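Local coordinates for protein hydrogenase maturation protease (Wolinella succinogenes, PDB 3PU6) that is itself uncharacterized but probably acts as an endopeptidase in the maturation of hydrogenase, at residues A[18-23]-A[124-129]; A[25-30]-A[132-137]; A[8-13]-A[94-99]; A[58-63]-A[139-144]. One frame throughout, in Å; residues are numbered along the deposited sequence.

Contact 1: A[18-23]-A[124-129]; sequences DGVAIA and EGLSQG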
loop_
_atom_site.group_PDB
_atom_site.type_symbol
_atom_site.label_atom_id
_atom_site.label_comp_id
_atom_site.label_asym_id
_atom_site.label_seq_id
_atom_site.Cartn_x
_atom_site.Cartn_y
_atom_site.Cartn_z
ATOM N N ASP A 18 0.707 -10.511 -7.033
ATOM C CA ASP A 18 1.110 -9.123 -7.231
ATOM C C ASP A 18 -0.085 -8.198 -7.040
ATOM O O ASP A 18 0.039 -6.973 -7.053
ATOM C CB ASP A 18 1.762 -8.923 -8.597
ATOM C CG ASP A 18 2.195 -7.481 -8.839
ATOM O OD1 ASP A 18 3.013 -6.936 -8.050
ATOM O OD2 ASP A 18 1.726 -6.894 -9.850
ATOM N N GLY A 19 -1.245 -8.799 -6.839
ATOM C CA GLY A 19 -2.407 -8.029 -6.464
ATOM C C GLY A 19 -2.689 -8.037 -4.971
ATOM O O GLY A 19 -3.753 -7.591 -4.560
ATOM N N VAL A 20 -1.752 -8.533 -4.164
ATOM C CA VAL A 20 -1.971 -8.653 -2.733
ATOM C C VAL A 20 -2.381 -7.323 -2.132
ATOM O O VAL A 20 -3.302 -7.287 -1.315
ATOM C CB VAL A 20 -0.737 -9.252 -1.952
ATOM C CG1 VAL A 20 0.421 -8.245 -1.855
ATOM C CG2 VAL A 20 -1.157 -9.742 -0.580
ATOM N N ALA A 21 -1.707 -6.244 -2.537
ATOM C CA ALA A 21 -2.029 -4.919 -2.018
ATOM C C ALA A 21 -3.404 -4.420 -2.498
ATOM O O ALA A 21 -4.006 -3.564 -1.866
ATOM C CB ALA A 21 -0.948 -3.927 -2.353
ATOM N N ILE A 22 -3.897 -4.953 -3.610
ATOM C CA ILE A 22 -5.241 -4.642 -4.050
ATOM C C ILE A 22 -6.186 -5.345 -3.102
ATOM O O ILE A 22 -7.200 -4.787 -2.672
ATOM C CB ILE A 22 -5.541 -5.114 -5.503
ATOM C CG1 ILE A 22 -4.503 -4.591 -6.496
ATOM C CG2 ILE A 22 -6.914 -4.672 -5.912
ATOM C CD1 ILE A 22 -4.237 -3.153 -6.353
ATOM N N ALA A 23 -5.855 -6.582 -2.765
ATOM C CA ALA A 23 -6.665 -7.323 -1.812
ATOM C C ALA A 23 -6.767 -6.554 -0.473
ATOM O O ALA A 23 -7.856 -6.320 0.056
ATOM C CB ALA A 23 -6.101 -8.699 -1.623
ATOM N N GLU A 124 -5.060 -15.004 -11.944
ATOM C CA GLU A 124 -5.953 -14.163 -11.180
ATOM C C GLU A 124 -6.237 -14.786 -9.831
ATOM O O GLU A 124 -6.748 -15.912 -9.748
ATOM C CB GLU A 124 -7.266 -13.963 -11.928
ATOM C CG GLU A 124 -7.212 -12.916 -12.990
ATOM C CD GLU A 124 -8.481 -12.890 -13.802
ATOM O OE1 GLU A 124 -8.746 -13.898 -14.505
ATOM O OE2 GLU A 124 -9.211 -11.867 -13.732
ATOM N N GLY A 125 -5.919 -14.046 -8.773
ATOM C CA GLY A 125 -6.116 -14.538 -7.420
ATOM C C GLY A 125 -4.837 -14.804 -6.640
ATOM O O GLY A 125 -3.758 -14.964 -7.214
ATOM N N LEU A 126 -4.984 -14.852 -5.322
ATOM C CA LEU A 126 -3.878 -14.958 -4.386
ATOM C C LEU A 126 -3.606 -16.398 -4.000
ATOM O O LEU A 126 -4.492 -17.245 -4.074
ATOM C CB LEU A 126 -4.200 -14.164 -3.124
ATOM C CG LEU A 126 -4.507 -12.683 -3.329
ATOM C CD1 LEU A 126 -4.581 -11.974 -1.998
ATOM C CD2 LEU A 126 -3.460 -12.040 -4.253
ATOM N N SER A 127 -2.365 -16.668 -3.606
ATOM C CA SER A 127 -1.990 -17.939 -2.993
ATOM C C SER A 127 -2.351 -17.862 -1.519
ATOM O O SER A 127 -2.481 -16.770 -0.971
ATOM C CB SER A 127 -0.493 -18.178 -3.145
ATOM O OG SER A 127 0.254 -17.181 -2.473
ATOM N N GLN A 128 -2.505 -19.007 -0.864
ATOM C CA GLN A 128 -2.901 -18.995 0.539
ATOM C C GLN A 128 -1.976 -18.075 1.322
ATOM O O GLN A 128 -2.440 -17.222 2.087
ATOM C CB GLN A 128 -2.927 -20.409 1.136
ATOM C CG GLN A 128 -3.473 -20.472 2.573
ATOM C CD GLN A 128 -4.931 -20.027 2.686
ATOM O OE1 GLN A 128 -5.818 -20.638 2.094
ATOM N NE2 GLN A 128 -5.181 -18.967 3.458
ATOM N N GLY A 129 -0.670 -18.233 1.103
ATOM C CA GLY A 129 0.333 -17.397 1.744
ATOM C C GLY A 129 0.113 -15.901 1.572
ATOM O O GLY A 129 0.029 -15.159 2.557
#
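Leu-126 lays its branched end over the first turn of helix 20-31. Its two methyls divide the work. CD1 meets the methyl of Ala-23, with 3.6 Å from Leu-126 CD1 to Ala-23 CB. Leu-126 CD1 also passes Val-20 more loosely, at 4.3 Å from Val-20 CG2. CD2 lies against backbone instead. Leu-126 CD2 is 3.9 Å from Val-20 N and 4.1 Å from Gly-19 C. The leucine thus covers the turn from its start at Gly-19 to Ala-23. Its CG stands anti to its own carbonyl carbon (chi1 -57°), which sends the branch across to the helix.

Gly-19 holds the N-cap position, and its O accepts a backbone bond from Ala-23 N at 2.9 Å. The contact joins the starts of two helices, 20-31 and 128-147, that pack on one face of the central sheet of an alpha/beta/alpha fold. Leu-126 lies just ahead of the second helix. Ser-127, the next residue, is its N-cap: the OG caps Ala-130 N and is also hydrogen-bonded to Asp-17 OD2. That second bond ties the cap to the loop leading into helix 20-31. On its inner side that helix meets strand 58-66, where Val-20 touches Ala-64 and Ala-21 touches Ala-62.

Contact 2: A[25-30]-A[132-137]; sequences GRLVEE and DSAFVA
Leu-27 reaches from helix 20-31 to the ring of Phe-135 on helix 128-147. Its CB points toward that helix but stops short of it. CG carries the chain on, placed anti to the carbonyl carbon (chi1 -62°), and the two methyls make the contact. CD1 sits over one face of the ring, 4.0 Å from Leu-27 CD1 to the Phe-135 ring centroid and 15° off the ring normal. This is a CH-pi contact, shifted somewhat toward the rim. CD1 also touches the backbone, with 4.0 Å between Leu-27 CD1 and Ala-134 O, and lies near the Ala-134 methyl. CD2 reaches the rim atoms, 3.9 Å from Leu-27 CD2 to Phe-135 CE1 and 4.0 Å to Phe-135 CZ.

The leucine side chain lies roughly perpendicular to that of the phenylalanine. They join neighbouring helices on one face of the central sheet in the alpha/beta/alpha fold. The phenylalanine lies at the outer border of this seam; Ala-134 is buried within it. With Leu-27 cut back to an alanine both methyls go, and the Phe-135 ring would probably lose the cover over that face and turn more freely. Deeper in the seam, Leu-27 and Val-28 touch Leu-138 one turn on. Val-28 also packs on Trp-35 and Val-37 of strand 35-41. On the side of the helix that faces the sheet, Ala-137 rests on Ile-73 and Ile-112.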
loop_
_atom_site.group_PDB
_atom_site.type_symbol
_atom_site.label_atom_id
_atom_site.label_comp_id
_atom_site.label_asym_id
_atom_site.label_seq_id
_atom_site.Cartn_x
_atom_site.Cartn_y
_atom_site.Cartn_z
ATOM N N GLY A 25 -6.511 -3.522 0.049
ATOM C CA GLY A 25 -7.257 -2.300 -0.155
ATOM C C GLY A 25 -8.724 -2.550 0.061
ATOM O O GLY A 25 -9.411 -1.758 0.681
ATOM N N ARG A 26 -9.197 -3.676 -0.439
ATOM C CA ARG A 26 -10.586 -4.036 -0.285
ATOM C C ARG A 26 -10.941 -4.300 1.163
ATOM O O ARG A 26 -12.082 -4.098 1.564
ATOM C CB ARG A 26 -10.902 -5.267 -1.118
ATOM C CG ARG A 26 -10.819 -5.011 -2.590
ATOM C CD ARG A 26 -11.262 -6.208 -3.404
ATOM N NE ARG A 26 -11.353 -5.850 -4.820
ATOM C CZ ARG A 26 -10.439 -6.158 -5.740
ATOM N NH1 ARG A 26 -9.361 -6.854 -5.401
ATOM N NH2 ARG A 26 -10.612 -5.776 -7.001
ATOM N N LEU A 27 -9.973 -4.771 1.946
ATOM C CA LEU A 27 -10.229 -5.073 3.353
ATOM C C LEU A 27 -10.418 -3.792 4.147
ATOM O O LEU A 27 -11.345 -3.680 4.943
ATOM C CB LEU A 27 -9.114 -5.924 3.962
ATOM C CG LEU A 27 -8.907 -7.300 3.325
ATOM C CD1 LEU A 27 -7.701 -8.021 3.949
ATOM C CD2 LEU A 27 -10.167 -8.129 3.435
ATOM N N VAL A 28 -9.535 -2.826 3.910
ATOM C CA VAL A 28 -9.581 -1.548 4.610
ATOM C C VAL A 28 -10.875 -0.838 4.240
ATOM O O VAL A 28 -11.507 -0.173 5.059
ATOM C CB VAL A 28 -8.342 -0.667 4.263
ATOM C CG1 VAL A 28 -8.517 0.768 4.756
ATOM C CG2 VAL A 28 -7.083 -1.276 4.841
ATOM N N GLU A 29 -11.259 -1.006 2.984
ATOM C CA GLU A 29 -12.449 -0.397 2.436
ATOM C C GLU A 29 -13.678 -0.867 3.207
ATOM O O GLU A 29 -14.541 -0.058 3.553
ATOM C CB GLU A 29 -12.577 -0.803 0.977
ATOM C CG GLU A 29 -12.848 0.346 0.058
ATOM C CD GLU A 29 -13.213 -0.118 -1.315
ATOM O OE1 GLU A 29 -13.182 -1.351 -1.555
ATOM O OE2 GLU A 29 -13.539 0.753 -2.147
ATOM N N GLU A 30 -13.743 -2.178 3.453
ATOM C CA GLU A 30 -14.806 -2.801 4.237
ATOM C C GLU A 30 -14.721 -2.432 5.702
ATOM O O GLU A 30 -15.657 -1.884 6.266
ATOM C CB GLU A 30 -14.737 -4.323 4.138
ATOM C CG GLU A 30 -15.292 -4.879 2.856
ATOM C CD GLU A 30 -14.681 -6.232 2.502
ATOM O OE1 GLU A 30 -14.208 -6.931 3.431
ATOM O OE2 GLU A 30 -14.674 -6.592 1.295
ATOM N N ASP A 132 -3.091 -14.818 3.404
ATOM C CA ASP A 132 -2.789 -14.635 4.816
ATOM C C ASP A 132 -2.058 -13.316 5.045
ATOM O O ASP A 132 -2.416 -12.542 5.934
ATOM C CB ASP A 132 -1.947 -15.803 5.348
ATOM C CG ASP A 132 -2.709 -17.130 5.373
ATOM O OD1 ASP A 132 -3.954 -17.136 5.209
ATOM O OD2 ASP A 132 -2.051 -18.179 5.546
ATOM N N SER A 133 -1.030 -13.076 4.231
ATOM C CA SER A 133 -0.225 -11.852 4.286
ATOM C C SER A 133 -1.047 -10.572 4.238
ATOM O O SER A 133 -0.717 -9.597 4.907
ATOM C CB SER A 133 0.773 -11.826 3.133
ATOM O OG SER A 133 1.783 -12.795 3.310
ATOM N N ALA A 134 -2.097 -10.566 3.420
ATOM C CA ALA A 134 -2.966 -9.400 3.298
ATOM C C ALA A 134 -3.739 -9.149 4.598
ATOM O O ALA A 134 -3.863 -8.015 5.042
ATOM C CB ALA A 134 -3.913 -9.556 2.125
ATOM N N PHE A 135 -4.242 -10.212 5.212
ATOM C CA PHE A 135 -4.884 -10.089 6.517
ATOM C C PHE A 135 -3.935 -9.633 7.606
ATOM O O PHE A 135 -4.303 -8.805 8.435
ATOM C CB PHE A 135 -5.609 -11.374 6.904
ATOM C CG PHE A 135 -6.911 -11.547 6.182
ATOM C CD1 PHE A 135 -8.043 -10.870 6.607
ATOM C CD2 PHE A 135 -6.989 -12.337 5.049
ATOM C CE1 PHE A 135 -9.231 -11.007 5.939
ATOM C CE2 PHE A 135 -8.173 -12.472 4.373
ATOM C CZ PHE A 135 -9.298 -11.809 4.820
ATOM N N VAL A 136 -2.712 -10.150 7.587
ATOM C CA VAL A 136 -1.670 -9.679 8.489
ATOM C C VAL A 136 -1.371 -8.193 8.266
ATOM O O VAL A 136 -1.146 -7.437 9.218
ATOM C CB VAL A 136 -0.384 -10.523 8.327
ATOM C CG1 VAL A 136 0.801 -9.849 8.989
ATOM C CG2 VAL A 136 -0.593 -11.923 8.872
ATOM N N ALA A 137 -1.388 -7.785 6.998
ATOM C CA ALA A 137 -1.206 -6.385 6.600
ATOM C C ALA A 137 -2.375 -5.477 7.042
ATOM O O ALA A 137 -2.172 -4.319 7.410
ATOM C CB ALA A 137 -0.987 -6.288 5.093
#

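Contact 3: A[8-13]-A[94-99]; sequences LCVGNE and PILISY
The apolar contact gathers on one methyl of Leu-96. Leu-96 CD2 lies 4.2 Å from Val-10 CG2 and 4.3 Å from Leu-8 CD2. Leu-8 and Val-10 point the same way from strand 5-10, as residues two apart on a strand do, and both bring a methyl to that one atom. The backbones stay well apart, 10.4 Å between Val-10 CA and Leu-96 CA. Side chains from both segments fill that distance; on Leu-96 the CG stands anti to the backbone N (chi1 -178°), which carries CD2 toward the strand. The Val-10 and Leu-96 side chains run antiparallel alongside one another at their methyl ends, and the packing is light.

A polar pair lies within the helical segment. Pro-94 O accepts two bonds, from Ser-98 N at 3.0 Å and from Ser-98 OG at 3.1 Å. The hydroxyl comes in tilted 27° from the carbonyl plane. The serine side chain therefore reinforces the first turn of helix 94-103.

In the alpha/beta/alpha fold, this helix lies on the sheet face turned away from helix 20-31. Between Leu-8 and Val-10, Cys-9 points the other way and touches Ile-22 of that helix. Pro-44 touches both Val-10 and Leu-96. Farther along the helix, Tyr-99 stacks with Phe-48, the first residue of helix 48-54. Strand 5-10 itself runs between strands 35-41 and 58-66.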
loop_
_atom_site.group_PDB
_atom_site.type_symbol
_atom_site.label_atom_id
_atom_site.label_comp_id
_atom_site.label_asym_id
_atom_site.label_seq_id
_atom_site.Cartn_x
_atom_site.Cartn_y
_atom_site.Cartn_z
ATOM N N LEU A 8 -3.021 4.020 -0.610
ATOM C CA LEU A 8 -2.809 3.841 -2.050
ATOM C C LEU A 8 -2.341 2.429 -2.390
ATOM O O LEU A 8 -1.212 2.066 -2.102
ATOM C CB LEU A 8 -1.813 4.873 -2.610
ATOM C CG LEU A 8 -1.425 4.771 -4.106
ATOM C CD1 LEU A 8 -2.619 4.881 -5.042
ATOM C CD2 LEU A 8 -0.352 5.791 -4.509
ATOM N N CYS A 9 -3.202 1.639 -3.019
ATOM C CA CYS A 9 -2.853 0.259 -3.325
ATOM C C CYS A 9 -2.296 0.120 -4.727
ATOM O O CYS A 9 -2.943 0.505 -5.702
ATOM C CB CYS A 9 -4.043 -0.666 -3.167
ATOM S SG CYS A 9 -4.859 -0.431 -1.636
ATOM N N VAL A 10 -1.088 -0.448 -4.792
ATOM C CA VAL A 10 -0.336 -0.661 -6.023
ATOM C C VAL A 10 -0.257 -2.168 -6.316
ATOM O O VAL A 10 -0.256 -2.983 -5.392
ATOM C CB VAL A 10 1.089 -0.056 -5.894
ATOM C CG1 VAL A 10 1.923 -0.314 -7.147
ATOM C CG2 VAL A 10 1.011 1.427 -5.601
ATOM N N GLY A 11 -0.216 -2.531 -7.601
ATOM C CA GLY A 11 -0.120 -3.922 -8.014
ATOM C C GLY A 11 -1.033 -4.278 -9.166
ATOM O O GLY A 11 -1.881 -3.488 -9.571
ATOM N N ASN A 12 -0.871 -5.494 -9.665
ATOM C CA ASN A 12 -1.526 -5.970 -10.876
ATOM C C ASN A 12 -2.251 -7.271 -10.587
ATOM O O ASN A 12 -1.631 -8.306 -10.345
ATOM C CB ASN A 12 -0.469 -6.201 -11.955
ATOM C CG ASN A 12 -1.060 -6.519 -13.323
ATOM O OD1 ASN A 12 -2.140 -7.098 -13.446
ATOM N ND2 ASN A 12 -0.320 -6.171 -14.360
ATOM N N GLU A 13 -3.571 -7.216 -10.620
ATOM C CA GLU A 13 -4.392 -8.348 -10.230
ATOM C C GLU A 13 -4.328 -9.498 -11.210
ATOM O O GLU A 13 -4.776 -10.597 -10.900
ATOM C CB GLU A 13 -5.843 -7.902 -10.084
ATOM C CG GLU A 13 -6.145 -7.157 -8.797
ATOM C CD GLU A 13 -7.614 -6.757 -8.692
ATOM O OE1 GLU A 13 -8.215 -6.340 -9.719
ATOM O OE2 GLU A 13 -8.162 -6.860 -7.571
ATOM N N PRO A 94 10.210 4.173 -6.139
ATOM C CA PRO A 94 11.007 5.333 -5.733
ATOM C C PRO A 94 10.404 6.661 -6.157
ATOM O O PRO A 94 10.207 7.527 -5.308
ATOM C CB PRO A 94 12.341 5.096 -6.438
ATOM C CG PRO A 94 12.411 3.620 -6.584
ATOM C CD PRO A 94 11.016 3.184 -6.871
ATOM N N ILE A 95 10.118 6.817 -7.444
ATOM C CA ILE A 95 9.635 8.089 -7.978
ATOM C C ILE A 95 8.213 8.374 -7.489
ATOM O O ILE A 95 7.792 9.530 -7.329
ATOM C CB ILE A 95 9.664 8.069 -9.521
ATOM C CG1 ILE A 95 10.809 7.162 -10.007
ATOM C CG2 ILE A 95 9.746 9.499 -10.088
ATOM C CD1 ILE A 95 11.012 7.144 -11.505
ATOM N N LEU A 96 7.479 7.298 -7.252
ATOM C CA LEU A 96 6.172 7.394 -6.653
ATOM C C LEU A 96 6.287 7.914 -5.222
ATOM O O LEU A 96 5.660 8.913 -4.834
ATOM C CB LEU A 96 5.531 6.019 -6.640
ATOM C CG LEU A 96 4.135 6.111 -6.058
ATOM C CD1 LEU A 96 3.350 7.144 -6.839
ATOM C CD2 LEU A 96 3.467 4.765 -6.114
ATOM N N ILE A 97 7.108 7.225 -4.443
ATOM C CA ILE A 97 7.288 7.551 -3.044
ATOM C C ILE A 97 7.747 8.987 -2.811
ATOM O O ILE A 97 7.323 9.617 -1.849
ATOM C CB ILE A 97 8.294 6.604 -2.397
ATOM C CG1 ILE A 97 7.662 5.229 -2.192
ATOM C CG2 ILE A 97 8.782 7.180 -1.094
ATOM C CD1 ILE A 97 8.675 4.158 -1.834
ATOM N N SER A 98 8.630 9.501 -3.660
ATOM C CA SER A 98 9.149 10.853 -3.449
ATOM C C SER A 98 8.132 11.888 -3.888
ATOM O O SER A 98 8.172 13.036 -3.457
ATOM C CB SER A 98 10.497 11.077 -4.142
ATOM O OG SER A 98 10.466 10.640 -5.485
ATOM N N TYR A 99 7.204 11.476 -4.735
ATOM C CA TYR A 99 6.131 12.367 -5.091
ATOM C C TYR A 99 5.197 12.507 -3.903
ATOM O O TYR A 99 4.808 13.615 -3.531
ATOM C CB TYR A 99 5.349 11.859 -6.290
ATOM C CG TYR A 99 4.155 12.728 -6.530
ATOM C CD1 TYR A 99 2.875 12.283 -6.218
ATOM C CD2 TYR A 99 4.307 14.030 -7.013
ATOM C CE1 TYR A 99 1.759 13.105 -6.416
ATOM C CE2 TYR A 99 3.205 14.859 -7.217
ATOM C CZ TYR A 99 1.934 14.390 -6.913
ATOM O OH TYR A 99 0.836 15.196 -7.098
#

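Contact 4: A[58-63]-A[139-144]; sequences VIVVAD and GRIKEL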
loop_
_atom_site.group_PDB
_atom_site.type_symbol
_atom_site.label_atom_id
_atom_site.label_comp_id
_atom_site.label_asym_id
_atom_site.label_seq_id
_atom_site.Cartn_x
_atom_site.Cartn_y
_atom_site.Cartn_z
ATOM N N VAL A 58 -2.280 11.526 6.260
ATOM C CA VAL A 58 -1.530 10.287 6.191
ATOM C C VAL A 58 -1.744 9.526 4.876
ATOM O O VAL A 58 -2.870 9.232 4.493
ATOM C CB VAL A 58 -1.953 9.357 7.322
ATOM C CG1 VAL A 58 -1.196 8.056 7.239
ATOM C CG2 VAL A 58 -1.731 10.030 8.642
ATOM N N ILE A 59 -0.650 9.187 4.208
ATOM C CA ILE A 59 -0.688 8.288 3.064
ATOM C C ILE A 59 0.088 7.007 3.361
ATOM O O ILE A 59 1.287 7.025 3.604
ATOM C CB ILE A 59 -0.068 8.916 1.793
ATOM C CG1 ILE A 59 -0.770 10.222 1.439
ATOM C CG2 ILE A 59 -0.118 7.925 0.641
ATOM C CD1 ILE A 59 -0.065 11.009 0.373
ATOM N N VAL A 60 -0.620 5.894 3.341
ATOM C CA VAL A 60 0.015 4.606 3.309
ATOM C C VAL A 60 -0.033 4.105 1.873
ATOM O O VAL A 60 -1.106 4.030 1.264
ATOM C CB VAL A 60 -0.699 3.612 4.219
ATOM C CG1 VAL A 60 -0.151 2.222 4.005
ATOM C CG2 VAL A 60 -0.534 4.029 5.663
ATOM N N VAL A 61 1.146 3.789 1.336
ATOM C CA VAL A 61 1.271 3.217 0.004
ATOM C C VAL A 61 1.659 1.757 0.159
ATOM O O VAL A 61 2.722 1.462 0.655
ATOM C CB VAL A 61 2.288 4.014 -0.886
ATOM C CG1 VAL A 61 3.605 4.227 -0.174
ATOM C CG2 VAL A 61 2.509 3.323 -2.217
ATOM N N ALA A 62 0.770 0.853 -0.234
ATOM C CA ALA A 62 1.019 -0.576 -0.124
ATOM C C ALA A 62 1.313 -1.257 -1.472
ATOM O O ALA A 62 0.716 -0.921 -2.492
ATOM C CB ALA A 62 -0.144 -1.246 0.546
ATOM N N ASP A 63 2.225 -2.232 -1.453
ATOM C CA ASP A 63 2.659 -2.919 -2.672
ATOM C C ASP A 63 3.150 -4.321 -2.380
ATOM O O ASP A 63 3.640 -4.590 -1.300
ATOM C CB ASP A 63 3.786 -2.146 -3.373
ATOM C CG ASP A 63 3.865 -2.468 -4.858
ATOM O OD1 ASP A 63 2.985 -3.227 -5.343
ATOM O OD2 ASP A 63 4.790 -1.964 -5.550
ATOM N N GLY A 139 -3.949 -6.074 9.676
ATOM C CA GLY A 139 -3.606 -5.961 11.074
ATOM C C GLY A 139 -2.817 -4.700 11.335
ATOM O O GLY A 139 -3.170 -3.905 12.213
ATOM N N ARG A 140 -1.753 -4.506 10.558
ATOM C CA ARG A 140 -0.839 -3.385 10.777
ATOM C C ARG A 140 -1.450 -2.022 10.458
ATOM O O ARG A 140 -1.060 -1.011 11.044
ATOM C CB ARG A 140 0.462 -3.596 10.000
ATOM C CG ARG A 140 0.963 -5.035 10.056
ATOM C CD ARG A 140 1.398 -5.428 11.463
ATOM N NE ARG A 140 2.560 -4.645 11.884
ATOM C CZ ARG A 140 3.811 -4.877 11.484
ATOM N NH1 ARG A 140 4.079 -5.885 10.647
ATOM N NH2 ARG A 140 4.802 -4.101 11.923
ATOM N N ILE A 141 -2.406 -1.992 9.535
ATOM C CA ILE A 141 -3.083 -0.737 9.198
ATOM C C ILE A 141 -3.932 -0.352 10.376
ATOM O O ILE A 141 -4.020 0.815 10.730
ATOM C CB ILE A 141 -3.981 -0.840 7.925
ATOM C CG1 ILE A 141 -3.119 -0.826 6.669
ATOM C CG2 ILE A 141 -4.934 0.339 7.842
ATOM C CD1 ILE A 141 -2.354 0.465 6.511
ATOM N N LYS A 142 -4.547 -1.360 10.980
ATOM C CA LYS A 142 -5.347 -1.172 12.172
ATOM C C LYS A 142 -4.475 -0.699 13.332
ATOM O O LYS A 142 -4.906 0.133 14.130
ATOM C CB LYS A 142 -6.063 -2.464 12.540
ATOM C CG LYS A 142 -7.169 -2.862 11.591
ATOM C CD LYS A 142 -7.679 -4.246 11.937
ATOM C CE LYS A 142 -9.088 -4.492 11.419
ATOM N NZ LYS A 142 -9.495 -5.929 11.585
ATOM N N GLU A 143 -3.247 -1.214 13.422
ATOM C CA GLU A 143 -2.325 -0.794 14.486
ATOM C C GLU A 143 -1.923 0.656 14.277
ATOM O O GLU A 143 -1.869 1.442 15.229
ATOM C CB GLU A 143 -1.088 -1.702 14.557
ATOM C CG GLU A 143 -1.414 -3.170 14.853
ATOM C CD GLU A 143 -0.279 -4.139 14.507
ATOM O OE1 GLU A 143 0.908 -3.734 14.592
ATOM O OE2 GLU A 143 -0.589 -5.310 14.156
ATOM N N LEU A 144 -1.665 1.010 13.021
ATOM C CA LEU A 144 -1.289 2.376 12.671
ATOM C C LEU A 144 -2.420 3.343 12.964
ATOM O O LEU A 144 -2.202 4.454 13.438
ATOM C CB LEU A 144 -0.919 2.462 11.200
ATOM C CG LEU A 144 -0.781 3.906 10.738
ATOM C CD1 LEU A 144 0.389 4.573 11.450
ATOM C CD2 LEU A 144 -0.650 3.975 9.227
#
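Ile-141 and Leu-144 of helix 128-147 both press on Val-60 of strand 58-66. Ahead of them, Gly-139 O and Arg-140 O each accept a backbone bond, from Glu-143 N and Leu-144 N, that holds this turn. The Arg-140 side chain lies away from the strand. It makes a salt bridge with Glu-143, 3.3 Å from Arg-140 NE to Glu-143 OE1; as a hydrogen bond this is weak, with an N-H...O angle of 130°.

Ile-141 comes next and meets the valine tip to tip. Ile-141 CD1 is 3.8 Å from Val-60 CG1 and 4.1 Å from Val-60 CG2, so it bears on both branches. Its CG1 is turned anti to the carbonyl carbon (chi1 -77°), and the end of the side chain comes nearer the strand than its CB direction suggests. Leu-144, one turn on, passes alongside Val-60 in the opposite sense. Leu-144 CD2 lies 3.6 Å from Val-60 CG2. All three residues are buried, and the contact is wholly apolar.

This is the packing of a helix on an inner strand of an alpha/beta/alpha fold. Strand 58-66 runs between strands 5-10 and 106-114, and the helix leans on the latter too: Ile-141 touches Leu-110 and Leu-144 touches Ile-108. Leu-144 and Arg-140 reach as far as Phe-75 on the edge strand 73-77. Val-60 also has Leu-7 of strand 5-10 beside it.

Overall arrangement
Contacts 1 and 2 follow one seam between helices 20-31 and 128-147. Their centres lie about 10 Å apart, and Val-20 CG2 meets Ala-134 CB at 3.9 Å. Contact 4 takes helix 128-147 onward to the sheet, with its centre about 10 Å from that of contact 2; Val-28 and Ile-141 touch between them. Contact 3 lies on the opposite face of the sheet, its centre about 14 Å from that of contact 4. Strands 5-10 and 58-66 connect the two as neighbours, with a probable hydrogen bond between Leu-8 N and Val-60 O. Arg-26 and Glu-13 form a salt bridge linking the 25-30 and 8-13 segments.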